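Local coordinates for protein cell Inhibiting Factor (CifBp) (PDB 3GQM) that deamidates a glutamine side chain of host NEDD8 to glutamate, switching off cullin-RING ubiquitin ligases and so inhibiting the host cell cycle, at residues A[171-176]-A[204-209]. Numbering follows the deposited sequence.
Sequences GPRTAY and VSLDEL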
loop_
_atom_site.group_PDB
_atom_site.type_symbol
_atom_site.label_atom_id
_atom_site.label_comp_id
_atom_site.label_asym_id
_atom_site.label_seq_id
_atom_site.Cartn_x
_atom_site.Cartn_y
_atom_site.Cartn_z
ATOM N N GLY A 171 11.955 -4.561 21.757
ATOM C CA GLY A 171 10.617 -3.981 21.671
ATOM C C GLY A 171 9.600 -5.036 21.254
ATOM O O GLY A 171 9.973 -6.131 20.780
ATOM N N PRO A 172 8.307 -4.704 21.395
ATOM C CA PRO A 172 7.221 -5.627 21.031
ATOM C C PRO A 172 7.109 -5.711 19.499
ATOM O O PRO A 172 7.616 -4.811 18.810
ATOM C CB PRO A 172 5.986 -4.952 21.651
ATOM C CG PRO A 172 6.333 -3.441 21.654
ATOM C CD PRO A 172 7.836 -3.303 21.503
ATOM N N ARG A 173 6.529 -6.793 18.980
ATOM C CA ARG A 173 6.152 -6.892 17.554
ATOM C C ARG A 173 5.109 -5.805 17.329
ATOM O O ARG A 173 4.069 -5.774 17.997
ATOM C CB ARG A 173 5.534 -8.261 17.232
ATOM C CG ARG A 173 5.111 -8.532 15.760
ATOM C CD ARG A 173 6.091 -9.552 15.040
ATOM N NE ARG A 173 6.996 -8.825 14.151
ATOM C CZ ARG A 173 7.983 -9.346 13.416
ATOM N NH1 ARG A 173 8.699 -8.536 12.644
ATOM N NH2 ARG A 173 8.268 -10.652 13.449
ATOM N N THR A 174 5.417 -4.929 16.389
ATOM C CA THR A 174 4.727 -3.678 16.168
ATOM C C THR A 174 4.320 -3.664 14.719
ATOM O O THR A 174 5.006 -4.248 13.887
ATOM C CB THR A 174 5.696 -2.508 16.419
ATOM O OG1 THR A 174 6.230 -2.665 17.728
ATOM C CG2 THR A 174 5.007 -1.170 16.333
ATOM N N ALA A 175 3.184 -3.029 14.443
ATOM C CA ALA A 175 2.586 -3.043 13.124
ATOM C C ALA A 175 2.239 -1.625 12.745
ATOM O O ALA A 175 1.728 -0.884 13.573
ATOM C CB ALA A 175 1.309 -3.900 13.134
ATOM N N TYR A 176 2.468 -1.271 11.486
ATOM C CA TYR A 176 2.059 -0.008 10.924
ATOM C C TYR A 176 1.260 -0.275 9.635
ATOM O O TYR A 176 1.488 -1.298 8.965
ATOM C CB TYR A 176 3.306 0.793 10.566
ATOM C CG TYR A 176 4.208 1.005 11.760
ATOM C CD1 TYR A 176 3.965 2.059 12.656
ATOM C CD2 TYR A 176 5.267 0.158 12.008
ATOM C CE1 TYR A 176 4.787 2.282 13.745
ATOM C CE2 TYR A 176 6.093 0.348 13.117
ATOM C CZ TYR A 176 5.852 1.431 13.973
ATOM O OH TYR A 176 6.644 1.612 15.076
ATOM N N VAL A 204 -0.214 0.124 15.202
ATOM C CA VAL A 204 -1.556 -0.416 15.238
ATOM C C VAL A 204 -1.582 -1.683 16.093
ATOM O O VAL A 204 -0.583 -2.442 16.183
ATOM C CB VAL A 204 -2.084 -0.701 13.791
ATOM C CG1 VAL A 204 -3.286 -1.561 13.855
ATOM C CG2 VAL A 204 -2.426 0.629 13.143
ATOM N N SER A 205 -2.717 -1.891 16.759
ATOM C CA SER A 205 -2.896 -3.059 17.598
ATOM C C SER A 205 -2.901 -4.366 16.779
ATOM O O SER A 205 -3.768 -4.541 15.920
ATOM C CB SER A 205 -4.223 -2.935 18.363
ATOM O OG SER A 205 -4.485 -4.171 18.999
ATOM N N LEU A 206 -1.977 -5.291 17.051
ATOM C CA LEU A 206 -2.036 -6.630 16.414
ATOM C C LEU A 206 -3.334 -7.359 16.763
ATOM O O LEU A 206 -3.892 -8.115 15.936
ATOM C CB LEU A 206 -0.795 -7.472 16.714
ATOM C CG LEU A 206 0.301 -6.993 15.744
ATOM C CD1 LEU A 206 1.578 -6.669 16.478
ATOM C CD2 LEU A 206 0.520 -7.991 14.629
ATOM N N ASP A 207 -3.823 -7.061 17.964
ATOM C CA ASP A 207 -5.120 -7.482 18.470
ATOM C C ASP A 207 -6.276 -7.024 17.631
ATOM O O ASP A 207 -7.096 -7.818 17.222
ATOM C CB ASP A 207 -5.336 -6.813 19.817
ATOM C CG ASP A 207 -5.800 -7.735 20.828
ATOM O OD1 ASP A 207 -6.999 -7.638 21.171
ATOM O OD2 ASP A 207 -4.945 -8.548 21.288
ATOM N N GLU A 208 -6.381 -5.722 17.416
ATOM C CA GLU A 208 -7.430 -5.248 16.539
ATOM C C GLU A 208 -7.275 -5.772 15.119
ATOM O O GLU A 208 -8.271 -6.120 14.485
ATOM C CB GLU A 208 -7.473 -3.732 16.552
ATOM C CG GLU A 208 -7.761 -3.143 17.919
ATOM C CD GLU A 208 -8.083 -1.672 17.817
ATOM O OE1 GLU A 208 -9.182 -1.272 18.233
ATOM O OE2 GLU A 208 -7.285 -0.911 17.262
ATOM N N LEU A 209 -6.040 -5.804 14.613
ATOM C CA LEU A 209 -5.777 -6.337 13.266
ATOM C C LEU A 209 -6.258 -7.791 13.160
ATOM O O LEU A 209 -6.856 -8.180 12.153
ATOM C CB LEU A 209 -4.278 -6.266 12.875
ATOM C CG LEU A 209 -3.787 -4.915 12.344
ATOM C CD1 LEU A 209 -2.265 -4.907 12.217
ATOM C CD2 LEU A 209 -4.468 -4.612 10.998
HETATM O O HOH W 1 1.860 -2.292 16.897
#
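The backbone of Val204 meets that of Ala175 just ahead of helix 206-212. Val204 N donates to Ala175 O over 2.7 Å. The bond is nearly straight, with an N-H...O angle of 164°, and the donor lies in the plane of the carbonyl. Beside it a water takes the N-H of Ala175, N to water 2.9 Å, and donates to Val204 O. The methyl of Ala175 points toward segment 204-209 and is buried. Leu209 CD1 touches Ala175 CB at 3.8 Å, and Leu206 CG lies 4.2 Å from the same Ala175 CB. Both leucines have CG anti to the carbonyl carbon, beside the backbone N. Leu206 has an intermediate chi2 of 129°, and its CD1 ends 3.1 Å from Arg173 O. The segment 171-176 leads into 176-178, an outermost strand of the antiparallel sheet in this papain-like (clan CA) fold. Ala175 and both leucines also touch strand 159-165, which begins at the probable catalytic His159. Ser205 is the N-cap of the helix: its OG accepts from Glu208 N, though the position of OG is less certain. Arg173 CG is anti to the backbone N, and its chain crosses Leu206 obliquely, Arg173 CG to Leu206 CD1 4.1 Å. Bends at chi2 and chi3 then lead the guanidinium away to the carbonyls of Lys146 and Asp143. The CB of Thr174 is directed away from segment 204-209, and its OG1 donates to Pro172 O over 2.8 Å, from above the carbonyl plane.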